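Local coordinates for kinetochore protein Mis16 (Schizosaccharomyces japonicus, PDB 4XYH), which recognises histone H4 and, independently, the CENP-A-specific chaperone Scm3, as a WD-repeat protein of the centromere, at residues Pro52-Glu57 against Gly78-Gly83; Asn87-Ala92 against Gln126-Glu131; Gly132-Ala137 against Ile147-Leu152; Asn155-Asp160 against Gln175-His180. One frame throughout, in Å; residues are numbered along the deposited sequence.

Contact 1. Residues Pro52-Glu57 against Gly78-Gly83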
loop_
_atom_site.group_PDB
_atom_site.type_symbol
_atom_site.label_atom_id
_atom_site.label_comp_id
_atom_site.label_asym_id
_atom_site.label_seq_id
_atom_site.Cartn_x
_atom_site.Cartn_y
_atom_site.Cartn_z
ATOM N N PRO A 52 6.408 14.063 6.233
ATOM C CA PRO A 52 6.253 12.872 5.392
ATOM C C PRO A 52 5.009 12.058 5.780
ATOM O O PRO A 52 4.606 12.031 6.958
ATOM C CB PRO A 52 7.531 12.075 5.662
ATOM C CG PRO A 52 8.032 12.575 6.988
ATOM C CD PRO A 52 7.618 14.012 7.071
ATOM N N SER A 53 4.393 11.431 4.780
ATOM C CA SER A 53 3.363 10.442 5.024
ATOM C C SER A 53 3.908 9.060 4.684
ATOM O O SER A 53 4.598 8.887 3.678
ATOM C CB SER A 53 2.107 10.741 4.200
ATOM O OG SER A 53 1.099 9.769 4.472
ATOM N N LEU A 54 3.604 8.080 5.524
ATOM C CA LEU A 54 3.990 6.694 5.259
ATOM C C LEU A 54 2.908 5.939 4.487
ATOM O O LEU A 54 3.124 4.803 4.041
ATOM C CB LEU A 54 4.276 5.964 6.569
ATOM C CG LEU A 54 5.512 6.467 7.308
ATOM C CD1 LEU A 54 5.565 5.953 8.740
ATOM C CD2 LEU A 54 6.737 6.010 6.527
ATOM N N THR A 55 1.745 6.564 4.339
ATOM C CA THR A 55 0.581 5.862 3.803
ATOM C C THR A 55 -0.253 6.747 2.873
ATOM O O THR A 55 -0.321 7.973 3.047
ATOM C CB THR A 55 -0.311 5.329 4.964
ATOM O OG1 THR A 55 -1.417 4.567 4.435
ATOM C CG2 THR A 55 -0.840 6.512 5.846
ATOM N N VAL A 56 -0.879 6.125 1.877
ATOM C CA VAL A 56 -1.787 6.841 0.995
ATOM C C VAL A 56 -2.813 5.861 0.447
ATOM O O VAL A 56 -2.495 4.714 0.162
ATOM C CB VAL A 56 -1.043 7.550 -0.186
ATOM C CG1 VAL A 56 -0.380 6.539 -1.120
ATOM C CG2 VAL A 56 -2.002 8.425 -0.988
ATOM N N GLU A 57 -4.051 6.322 0.325
ATOM C CA GLU A 57 -5.136 5.520 -0.220
ATOM C C GLU A 57 -6.163 6.468 -0.814
ATOM O O GLU A 57 -6.507 7.479 -0.192
ATOM C CB GLU A 57 -5.773 4.631 0.856
ATOM C CG GLU A 57 -6.558 3.452 0.284
ATOM C CD GLU A 57 -7.292 2.634 1.344
ATOM O OE1 GLU A 57 -7.470 3.144 2.464
ATOM O OE2 GLU A 57 -7.707 1.480 1.060
ATOM N N GLY A 78 -1.289 10.257 6.074
ATOM C CA GLY A 78 -0.843 10.291 7.454
ATOM C C GLY A 78 0.309 11.242 7.687
ATOM O O GLY A 78 0.745 11.937 6.772
ATOM N N THR A 79 0.799 11.289 8.921
ATOM C CA THR A 79 2.027 12.010 9.207
ATOM C C THR A 79 3.047 11.098 9.866
ATOM O O THR A 79 2.711 10.104 10.513
ATOM C CB THR A 79 1.818 13.231 10.150
ATOM O OG1 THR A 79 1.413 12.773 11.449
ATOM C CG2 THR A 79 0.796 14.200 9.587
ATOM N N GLN A 80 4.305 11.460 9.704
ATOM C CA GLN A 80 5.371 10.852 10.473
ATOM C C GLN A 80 6.191 11.986 11.060
ATOM O O GLN A 80 6.964 12.623 10.347
ATOM C CB GLN A 80 6.225 9.937 9.597
ATOM C CG GLN A 80 7.421 9.339 10.319
ATOM C CD GLN A 80 8.402 8.706 9.355
ATOM O OE1 GLN A 80 8.552 9.155 8.216
ATOM N NE2 GLN A 80 9.060 7.648 9.798
ATOM N N THR A 81 5.989 12.269 12.345
ATOM C CA THR A 81 6.729 13.330 13.026
ATOM C C THR A 81 7.874 12.732 13.832
ATOM O O THR A 81 8.758 13.454 14.277
ATOM C CB THR A 81 5.838 14.166 13.986
ATOM O OG1 THR A 81 5.436 13.353 15.098
ATOM C CG2 THR A 81 4.605 14.725 13.279
ATOM N N SER A 82 7.836 11.414 14.019
ATOM C CA SER A 82 8.844 10.682 14.791
ATOM C C SER A 82 8.999 11.212 16.227
ATOM O O SER A 82 10.118 11.463 16.679
ATOM C CB SER A 82 10.213 10.736 14.085
ATOM O OG SER A 82 10.105 10.698 12.668
ATOM N N GLY A 83 7.890 11.402 16.937
ATOM C CA GLY A 83 7.937 11.892 18.311
ATOM C C GLY A 83 8.076 13.404 18.477
ATOM O O GLY A 83 7.916 13.937 19.585
#

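Contact 2. Residues Asn87-Ala92 against Gln126-Glu131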
loop_
_atom_site.group_PDB
_atom_site.type_symbol
_atom_site.label_atom_id
_atom_site.label_comp_id
_atom_site.label_asym_id
_atom_site.label_seq_id
_atom_site.Cartn_x
_atom_site.Cartn_y
_atom_site.Cartn_z
ATOM N N ASN A 87 0.844 13.918 15.757
ATOM C CA ASN A 87 0.613 13.264 14.477
ATOM C C ASN A 87 -0.847 13.398 14.060
ATOM O O ASN A 87 -1.749 13.454 14.913
ATOM C CB ASN A 87 1.005 11.784 14.537
ATOM C CG ASN A 87 2.503 11.571 14.412
ATOM O OD1 ASN A 87 3.075 11.663 13.314
ATOM N ND2 ASN A 87 3.152 11.279 15.534
ATOM N N TYR A 88 -1.102 13.434 12.757
ATOM C CA TYR A 88 -2.495 13.428 12.318
ATOM C C TYR A 88 -2.796 12.383 11.274
ATOM O O TYR A 88 -1.992 12.136 10.361
ATOM C CB TYR A 88 -2.910 14.782 11.742
ATOM C CG TYR A 88 -2.692 15.982 12.633
ATOM C CD1 TYR A 88 -3.663 16.385 13.548
ATOM C CD2 TYR A 88 -1.540 16.743 12.524
ATOM C CE1 TYR A 88 -3.478 17.504 14.338
ATOM C CE2 TYR A 88 -1.345 17.863 13.311
ATOM C CZ TYR A 88 -2.315 18.241 14.214
ATOM O OH TYR A 88 -2.114 19.356 14.999
ATOM N N LEU A 89 -3.973 11.786 11.409
ATOM C CA LEU A 89 -4.621 11.113 10.295
ATOM C C LEU A 89 -5.232 12.223 9.440
ATOM O O LEU A 89 -5.840 13.151 9.979
ATOM C CB LEU A 89 -5.682 10.120 10.789
ATOM C CG LEU A 89 -6.470 9.373 9.723
ATOM C CD1 LEU A 89 -5.551 8.435 8.915
ATOM C CD2 LEU A 89 -7.634 8.588 10.379
ATOM N N GLN A 90 -5.070 12.145 8.124
ATOM C CA GLN A 90 -5.431 13.269 7.262
ATOM C C GLN A 90 -6.273 12.848 6.074
ATOM O O GLN A 90 -6.061 11.779 5.485
ATOM C CB GLN A 90 -4.170 13.984 6.739
ATOM C CG GLN A 90 -3.259 14.533 7.825
ATOM C CD GLN A 90 -2.059 15.295 7.275
ATOM O OE1 GLN A 90 -1.845 16.452 7.618
ATOM N NE2 GLN A 90 -1.250 14.633 6.448
ATOM N N VAL A 91 -7.224 13.705 5.724
ATOM C CA VAL A 91 -7.986 13.564 4.490
ATOM C C VAL A 91 -7.623 14.735 3.590
ATOM O O VAL A 91 -7.678 15.889 4.016
ATOM C CB VAL A 91 -9.515 13.555 4.716
ATOM C CG1 VAL A 91 -10.257 13.398 3.371
ATOM C CG2 VAL A 91 -9.907 12.460 5.688
ATOM N N ALA A 92 -7.234 14.435 2.356
ATOM C CA ALA A 92 -6.899 15.474 1.391
ATOM C C ALA A 92 -7.894 15.452 0.243
ATOM O O ALA A 92 -8.417 14.398 -0.105
ATOM C CB ALA A 92 -5.488 15.286 0.871
ATOM N N GLN A 126 -9.014 17.833 6.399
ATOM C CA GLN A 126 -9.281 17.387 7.765
ATOM C C GLN A 126 -8.058 16.712 8.376
ATOM O O GLN A 126 -7.365 15.918 7.722
ATOM C CB GLN A 126 -10.487 16.442 7.814
ATOM C CG GLN A 126 -11.053 16.307 9.212
ATOM C CD GLN A 126 -12.377 15.550 9.276
ATOM O OE1 GLN A 126 -12.460 14.387 8.885
ATOM N NE2 GLN A 126 -13.415 16.207 9.786
ATOM N N LYS A 127 -7.785 17.050 9.631
ATOM C CA LYS A 127 -6.675 16.456 10.359
ATOM C C LYS A 127 -7.216 15.954 11.669
ATOM O O LYS A 127 -7.902 16.689 12.388
ATOM C CB LYS A 127 -5.546 17.466 10.591
ATOM C CG LYS A 127 -5.104 18.151 9.313
ATOM C CD LYS A 127 -3.700 18.714 9.398
ATOM C CE LYS A 127 -3.656 19.961 10.237
ATOM N NZ LYS A 127 -2.235 20.335 10.539
ATOM N N ILE A 128 -6.923 14.701 11.979
ATOM C CA ILE A 128 -7.417 14.119 13.212
ATOM C C ILE A 128 -6.247 13.673 14.064
ATOM O O ILE A 128 -5.353 12.998 13.566
ATOM C CB ILE A 128 -8.348 12.923 12.937
ATOM C CG1 ILE A 128 -9.424 13.314 11.917
ATOM C CG2 ILE A 128 -8.938 12.413 14.245
ATOM C CD1 ILE A 128 -9.924 12.166 11.066
ATOM N N HIS A 129 -6.257 14.035 15.348
ATOM C CA HIS A 129 -5.189 13.610 16.260
ATOM C C HIS A 129 -4.994 12.099 16.222
ATOM O O HIS A 129 -5.959 11.328 16.305
ATOM C CB HIS A 129 -5.462 14.069 17.696
ATOM C CG HIS A 129 -5.241 15.537 17.904
ATOM N ND1 HIS A 129 -4.923 16.082 19.129
ATOM C CD2 HIS A 129 -5.280 16.574 17.030
ATOM C CE1 HIS A 129 -4.764 17.389 18.997
ATOM N NE2 HIS A 129 -4.980 17.712 17.736
ATOM N N HIS A 130 -3.729 11.710 16.089
ATOM C CA HIS A 130 -3.301 10.322 15.987
ATOM C C HIS A 130 -2.103 10.064 16.913
ATOM O O HIS A 130 -1.192 10.891 16.998
ATOM C CB HIS A 130 -2.936 9.996 14.533
ATOM C CG HIS A 130 -2.640 8.547 14.292
ATOM N ND1 HIS A 130 -1.383 8.007 14.490
ATOM C CD2 HIS A 130 -3.429 7.532 13.871
ATOM C CE1 HIS A 130 -1.420 6.718 14.198
ATOM N NE2 HIS A 130 -2.647 6.399 13.822
ATOM N N GLU A 131 -2.116 8.928 17.607
ATOM C CA GLU A 131 -1.018 8.537 18.507
ATOM C C GLU A 131 0.135 7.846 17.780
ATOM O O GLU A 131 0.002 6.724 17.301
ATOM C CB GLU A 131 -1.523 7.608 19.618
ATOM C CG GLU A 131 -2.611 8.211 20.477
ATOM C CD GLU A 131 -2.832 7.455 21.789
ATOM O OE1 GLU A 131 -2.495 6.248 21.885
ATOM O OE2 GLU A 131 -3.355 8.085 22.735
HETATM O O HOH W 1 1.195 11.820 17.824
HETATM O O HOH W 2 -3.851 19.982 16.854
HETATM O O HOH W 3 -1.981 21.861 12.673
#

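Contact 3. Residues Gly132-Ala137 against Ile147-Leu152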
loop_
_atom_site.group_PDB
_atom_site.type_symbol
_atom_site.label_atom_id
_atom_site.label_comp_id
_atom_site.label_asym_id
_atom_site.label_seq_id
_atom_site.Cartn_x
_atom_site.Cartn_y
_atom_site.Cartn_z
ATOM N N GLY A 132 1.274 8.519 17.709
ATOM C CA GLY A 132 2.418 7.969 17.023
ATOM C C GLY A 132 2.274 8.185 15.536
ATOM O O GLY A 132 1.226 8.666 15.067
ATOM N N ASP A 133 3.335 7.838 14.804
ATOM C CA ASP A 133 3.347 7.907 13.348
ATOM C C ASP A 133 2.175 7.118 12.779
ATOM O O ASP A 133 1.816 6.058 13.300
ATOM C CB ASP A 133 4.653 7.346 12.785
ATOM C CG ASP A 133 5.893 8.108 13.259
ATOM O OD1 ASP A 133 5.793 9.315 13.548
ATOM O OD2 ASP A 133 6.985 7.490 13.323
ATOM N N VAL A 134 1.566 7.621 11.717
ATOM C CA VAL A 134 0.569 6.812 11.048
ATOM C C VAL A 134 1.312 5.843 10.115
ATOM O O VAL A 134 1.635 6.189 8.983
ATOM C CB VAL A 134 -0.443 7.666 10.273
ATOM C CG1 VAL A 134 -1.509 6.787 9.676
ATOM C CG2 VAL A 134 -1.080 8.703 11.198
ATOM N N ASN A 135 1.619 4.644 10.608
ATOM C CA ASN A 135 2.352 3.676 9.788
ATOM C C ASN A 135 1.541 3.236 8.569
ATOM O O ASN A 135 2.069 3.141 7.472
ATOM C CB ASN A 135 2.750 2.461 10.615
ATOM C CG ASN A 135 4.023 2.686 11.414
ATOM O OD1 ASN A 135 4.601 3.784 11.415
ATOM N ND2 ASN A 135 4.483 1.634 12.084
ATOM N N LYS A 136 0.247 3.000 8.766
ATOM C CA LYS A 136 -0.632 2.638 7.666
ATOM C C LYS A 136 -2.054 3.036 8.016
ATOM O O LYS A 136 -2.436 2.999 9.181
ATOM C CB LYS A 136 -0.562 1.131 7.351
ATOM C CG LYS A 136 -1.343 0.754 6.074
ATOM C CD LYS A 136 -0.964 -0.603 5.504
ATOM C CE LYS A 136 0.371 -0.539 4.758
ATOM N NZ LYS A 136 0.836 -1.904 4.386
ATOM N N ALA A 137 -2.821 3.444 7.005
ATOM C CA ALA A 137 -4.216 3.834 7.198
ATOM C C ALA A 137 -5.079 3.293 6.061
ATOM O O ALA A 137 -4.835 3.585 4.886
ATOM C CB ALA A 137 -4.336 5.346 7.294
ATOM N N ILE A 147 -12.157 4.227 9.473
ATOM C CA ILE A 147 -10.727 4.106 9.142
ATOM C C ILE A 147 -10.010 3.282 10.215
ATOM O O ILE A 147 -10.227 3.493 11.421
ATOM C CB ILE A 147 -10.012 5.480 9.041
ATOM C CG1 ILE A 147 -10.821 6.498 8.228
ATOM C CG2 ILE A 147 -8.560 5.316 8.501
ATOM C CD1 ILE A 147 -11.023 6.113 6.793
ATOM N N ALA A 148 -9.182 2.331 9.786
ATOM C CA ALA A 148 -8.276 1.647 10.707
ATOM C C ALA A 148 -6.859 2.146 10.462
ATOM O O ALA A 148 -6.498 2.427 9.323
ATOM C CB ALA A 148 -8.351 0.139 10.533
ATOM N N THR A 149 -6.059 2.271 11.518
ATOM C CA THR A 149 -4.644 2.626 11.353
ATOM C C THR A 149 -3.776 1.782 12.253
ATOM O O THR A 149 -4.280 1.150 13.169
ATOM C CB THR A 149 -4.323 4.115 11.691
ATOM O OG1 THR A 149 -4.274 4.292 13.113
ATOM C CG2 THR A 149 -5.325 5.080 11.082
ATOM N N LEU A 150 -2.466 1.787 11.990
ATOM C CA LEU A 150 -1.463 1.230 12.902
ATOM C C LEU A 150 -0.578 2.353 13.430
ATOM O O LEU A 150 0.014 3.107 12.643
ATOM C CB LEU A 150 -0.592 0.201 12.197
ATOM C CG LEU A 150 -1.062 -1.245 12.141
ATOM C CD1 LEU A 150 -0.124 -2.064 11.220
ATOM C CD2 LEU A 150 -1.144 -1.843 13.553
ATOM N N GLY A 151 -0.463 2.463 14.748
ATOM C CA GLY A 151 0.242 3.584 15.325
ATOM C C GLY A 151 1.221 3.233 16.426
ATOM O O GLY A 151 1.918 2.219 16.339
ATOM N N LEU A 152 1.258 4.086 17.453
ATOM C CA LEU A 152 2.194 3.973 18.569
ATOM C C LEU A 152 2.295 2.559 19.121
ATOM O O LEU A 152 1.280 1.931 19.449
ATOM C CB LEU A 152 1.790 4.931 19.683
ATOM C CG LEU A 152 2.701 4.984 20.908
ATOM C CD1 LEU A 152 4.047 5.607 20.538
ATOM C CD2 LEU A 152 2.030 5.776 22.015
#

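Contact 4. Residues Asn155-Asp160 against Gln175-His180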
loop_
_atom_site.group_PDB
_atom_site.type_symbol
_atom_site.label_atom_id
_atom_site.label_comp_id
_atom_site.label_asym_id
_atom_site.label_seq_id
_atom_site.Cartn_x
_atom_site.Cartn_y
_atom_site.Cartn_z
ATOM N N ASN A 155 -0.190 -0.416 18.565
ATOM C CA ASN A 155 -1.634 -0.268 18.773
ATOM C C ASN A 155 -2.318 -0.089 17.421
ATOM O O ASN A 155 -1.823 0.658 16.583
ATOM C CB ASN A 155 -1.978 0.944 19.652
ATOM C CG ASN A 155 -1.438 0.837 21.078
ATOM O OD1 ASN A 155 -1.364 -0.241 21.654
ATOM N ND2 ASN A 155 -1.085 1.975 21.656
ATOM N N GLY A 156 -3.450 -0.755 17.202
ATOM C CA GLY A 156 -4.315 -0.389 16.087
ATOM C C GLY A 156 -5.254 0.711 16.549
ATOM O O GLY A 156 -5.482 0.847 17.751
ATOM N N TYR A 157 -5.793 1.502 15.621
ATOM C CA TYR A 157 -6.800 2.502 15.978
ATOM C C TYR A 157 -7.971 2.513 14.998
ATOM O O TYR A 157 -7.821 2.209 13.810
ATOM C CB TYR A 157 -6.185 3.905 16.060
ATOM C CG TYR A 157 -5.121 4.035 17.137
ATOM C CD1 TYR A 157 -5.474 4.246 18.465
ATOM C CD2 TYR A 157 -3.768 3.928 16.826
ATOM C CE1 TYR A 157 -4.515 4.364 19.454
ATOM C CE2 TYR A 157 -2.786 4.038 17.819
ATOM C CZ TYR A 157 -3.175 4.256 19.124
ATOM O OH TYR A 157 -2.232 4.362 20.103
ATOM N N ILE A 158 -9.144 2.862 15.507
ATOM C CA ILE A 158 -10.310 3.024 14.663
ATOM C C ILE A 158 -10.858 4.442 14.763
ATOM O O ILE A 158 -10.970 5.000 15.860
ATOM C CB ILE A 158 -11.404 2.036 15.033
ATOM C CG1 ILE A 158 -10.839 0.607 15.007
ATOM C CG2 ILE A 158 -12.567 2.195 14.073
ATOM C CD1 ILE A 158 -10.501 0.073 13.606
ATOM N N PHE A 159 -11.187 5.013 13.610
ATOM C CA PHE A 159 -11.759 6.352 13.523
ATOM C C PHE A 159 -13.077 6.269 12.773
ATOM O O PHE A 159 -13.160 5.582 11.759
ATOM C CB PHE A 159 -10.817 7.315 12.792
ATOM C CG PHE A 159 -9.466 7.480 13.440
ATOM C CD1 PHE A 159 -8.486 6.500 13.302
ATOM C CD2 PHE A 159 -9.155 8.636 14.157
ATOM C CE1 PHE A 159 -7.232 6.666 13.879
ATOM C CE2 PHE A 159 -7.904 8.800 14.734
ATOM C CZ PHE A 159 -6.940 7.812 14.588
ATOM N N ASP A 160 -14.111 6.948 13.265
ATOM C CA ASP A 160 -15.379 7.044 12.540
ATOM C C ASP A 160 -15.585 8.483 12.042
ATOM O O ASP A 160 -15.949 9.352 12.835
ATOM C CB ASP A 160 -16.536 6.609 13.453
ATOM C CG ASP A 160 -17.884 6.604 12.744
ATOM O OD1 ASP A 160 -17.996 7.062 11.579
ATOM O OD2 ASP A 160 -18.853 6.131 13.363
ATOM N N GLN A 175 -11.607 6.515 18.060
ATOM C CA GLN A 175 -12.780 6.021 18.768
ATOM C C GLN A 175 -12.577 4.626 19.386
ATOM O O GLN A 175 -13.298 4.234 20.302
ATOM C CB GLN A 175 -13.979 5.992 17.813
ATOM C CG GLN A 175 -14.616 7.358 17.598
ATOM C CD GLN A 175 -13.650 8.386 16.986
ATOM O OE1 GLN A 175 -13.356 8.345 15.786
ATOM N NE2 GLN A 175 -13.145 9.295 17.815
ATOM N N ALA A 176 -11.608 3.869 18.876
ATOM C CA ALA A 176 -11.258 2.568 19.459
ATOM C C ALA A 176 -9.762 2.351 19.349
ATOM O O ALA A 176 -9.118 2.872 18.447
ATOM C CB ALA A 176 -12.000 1.428 18.781
ATOM N N CYS A 177 -9.212 1.586 20.284
ATOM C CA CYS A 177 -7.814 1.198 20.248
ATOM C C CYS A 177 -7.706 -0.319 20.243
ATOM O O CYS A 177 -8.246 -0.972 21.132
ATOM C CB CYS A 177 -7.060 1.775 21.441
ATOM S SG CYS A 177 -5.337 1.266 21.474
ATOM N N LEU A 178 -7.032 -0.871 19.232
ATOM C CA LEU A 178 -6.817 -2.317 19.137
ATOM C C LEU A 178 -5.547 -2.690 19.891
ATOM O O LEU A 178 -4.444 -2.386 19.429
ATOM C CB LEU A 178 -6.707 -2.753 17.686
ATOM C CG LEU A 178 -7.744 -2.098 16.771
ATOM C CD1 LEU A 178 -7.428 -2.438 15.336
ATOM C CD2 LEU A 178 -9.151 -2.556 17.121
ATOM N N ARG A 179 -5.695 -3.349 21.041
ATOM C CA ARG A 179 -4.561 -3.492 21.963
ATOM C C ARG A 179 -3.986 -4.875 22.132
ATOM O O ARG A 179 -4.210 -5.483 23.179
ATOM C CB ARG A 179 -4.940 -3.021 23.370
ATOM C CG ARG A 179 -5.796 -1.824 23.413
ATOM C CD ARG A 179 -5.666 -1.131 24.744
ATOM N NE ARG A 179 -4.444 -0.345 24.787
ATOM C CZ ARG A 179 -4.373 0.976 24.923
ATOM N NH1 ARG A 179 -5.461 1.724 25.065
ATOM N NH2 ARG A 179 -3.182 1.540 24.930
ATOM N N HIS A 180 -3.208 -5.352 21.170
ATOM C CA HIS A 180 -2.412 -6.551 21.421
ATOM C C HIS A 180 -0.922 -6.437 21.099
ATOM O O HIS A 180 -0.070 -6.900 21.845
ATOM C CB HIS A 180 -2.957 -7.737 20.634
ATOM C CG HIS A 180 -2.569 -9.060 21.219
ATOM N ND1 HIS A 180 -1.479 -9.779 20.779
ATOM C CD2 HIS A 180 -3.139 -9.801 22.206
ATOM C CE1 HIS A 180 -1.383 -10.901 21.474
ATOM N NE2 HIS A 180 -2.379 -10.940 22.341
#

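Contact 1. Residues Pro52-Glu57 against Gly78-Gly83
Gln80 reaches across Pro52 and Leu54, its side chain at about a right angle to the proline. CG stands anti to the backbone N (chi1 176°) and the chain runs on extended, which carries the amide out over both hydrophobic residues. CB begins 3.7 Å from Pro52 O, CG brushes Leu54 CD1, and CD comes within 4.0 Å of that methyl. At the tip, OE1 lies 3.7 Å from Pro52 CG and meets Leu54 CD2, while NE2 passes Leu54 CD1. A long, flat-ended residue suits this partly exposed place, since its methylenes can pack on apolar groups while its amide stays near the surface. The segments lie at the inner side of a beta-propeller blade, where the chain leads into strand 56-58 and leaves strand 70-77. Regular pairing is absent here, and Ser53 OG makes the links: it accepts from Gly78 N at 2.9 Å and donates to a lone pair of Thr55 O at 2.7 Å. The backbone adds a weak, bent bond of 2.8 Å from Gln80 N to Pro52 O. Glycine fits at Gly78 because a CB there would lie tight against CG2 of Thr55; the OG1 of that threonine bonds Ala137 N.

Contact 2. Residues Asn87-Ala92 against Gln126-Glu131
Leu89 and Ile128 form an antiparallel hydrogen-bonded pair, with Leu89 N to Ile128 O and Ile128 N to Leu89 O both 2.8 Å long. Val91 N to Gln126 O continues the ladder. Apolar packing is on the face of Leu89 and Ile128, where CD2 of the first comes within 4.3 Å of CD1 of the second; both suit this buried side and touch Phe159 of the next blade. These strands, 87-97 and 123-130, are neighbours in one blade of the propeller. Aromatic and charged contacts gather around Tyr88. With CG anti to the carbonyl carbon (chi1 -55°), its ring stands alongside Lys127 and His129. Lys127, bent at chi3, lays CD over one ring face and brings NZ to 4.3 Å from the Tyr88 ring centroid, an off-centre cation-pi contact; a lysine is long enough to cross the ring and still reach water. Two residues on in the same strand, His129 CD2 comes obliquely to 3.4 Å from Tyr88 CE1. An alanine in place of Tyr88 would probably leave the Lys127 ammonium without its aromatic partner and the His129 ring freer to turn. One water in the tyrosine plane joins Tyr88 OH, at 2.6 Å, to His129 NE2; another bonds Lys127 NZ.

Contact 3. Residues Gly132-Ala137 against Ile147-Leu152
Leu150 and Asn135 bring together two flat groups, the carbonyl of the first and the carboxamide-bearing residue of the second. Asn135 N lies almost on the extended C=O line of Leu150, 3.0 Å from Leu150 O, though the bond is bent at the hydrogen (142°), and Asn135 CB rests beside the same Leu150 O at 3.5 Å. The asparagine's own carboxamide is carried onward, CG anti to the carbonyl carbon (chi1 -83°), and its ND2 bonds Gly185 O, so this short amide suits a spot between neighbouring backbones. Further along, Leu150 N donates to Lys136 O at 3.1 Å. Lys136 O also lies 3.1 Å from Thr149 CA, a CA-H...O contact. On the opposite sheet face from Leu150, Ala137 CB touches Thr149 CG2 at 3.9 Å and Ile147 CG2 at 4.4 Å; a small alanine fits because Leu89 also packs here. At the other end, Gly132 lies close to Leu152. The backbone angles of Gly132 (phi 81°) would jam a CB against the carbonyl before it, and a CB would also clash with Leu152 N, so glycine suits the place. Thr149 turns its OG1 to His130 NE2, and His130 in turn packs edge-to-face with Tyr157. Set beside the hairpin of strands 136-140 and 146-150, His130, Thr149 and Tyr157 resemble the His-Ser/Thr-Trp part of the structural tetrad of WD40 propeller blades, with tyrosine probably where the tryptophan usually stands.

Contact 4. Residues Asn155-Asp160 against Gln175-His180
Ile158 faces both Gln175 and Ala176, a classic beta bulge at the end of the antiparallel pairing of strands 156-160 and 176-178 in a propeller blade. Ile158 O accepts two donors, Gln175 N at 2.7 Å and Ala176 N at 3.3 Å. At the bulge Gln175, bent at chi2 (61°), curls back so that a lone pair of OE1 takes Asp160 N; Tyr164 OH bonds the same oxygen. The Ile158 face is closely packed: Ile158 CB lies 3.8 Å from Ala176 CB, and Leu178 lies across Gly156, where a CB would clash with Leu178 CD1. Hence alanine and glycine suit these two places. The other face holds Tyr157 and Cys177, whose SG comes obliquely to within 3.8 Å of Tyr157 CE1. Tyr157 OH accepts from Asn155 ND2 at 3.1 Å and is hydrogen-bonded to Glu131 OE1. A phenylalanine at Tyr157 would probably leave both without their hydroxyl partner and the Asn155 amide freer to turn. Toward solvent the contact thins. Arg179 brushes Asn155, NH2 lying 3.9 Å from ND2, and the arginine's charge is paired with Asp224 through NH1. Cys177 SG sits 3.5 Å above the plane of the Arg179 guanidinium, over its centre.

The four contacts follow one another along the chain and around two neighbouring blades of the propeller. Contacts 1 and 2 reach the same sheet, their centres about 9 Å apart, joined by Thr79 OG1, 2.7 Å from Asn87 OD1. Contact 1 reaches contact 3 through Ser82 N and Asp133 OD1, 3.0 Å apart. Contacts 3 and 4 share the second sheet: strands 146-150 and 156-160 are neighbours, with Ile147 O 2.8 Å from Phe159 N. Contact 2 meets contact 3 across the blade boundary where Glu131 O approaches Leu152 N at 2.9 Å. Contact 2 reaches contact 4 through Glu131 OE1, 2.6 Å from Tyr157 OH. Contacts 1 and 4, centres about 17 Å apart, do not touch.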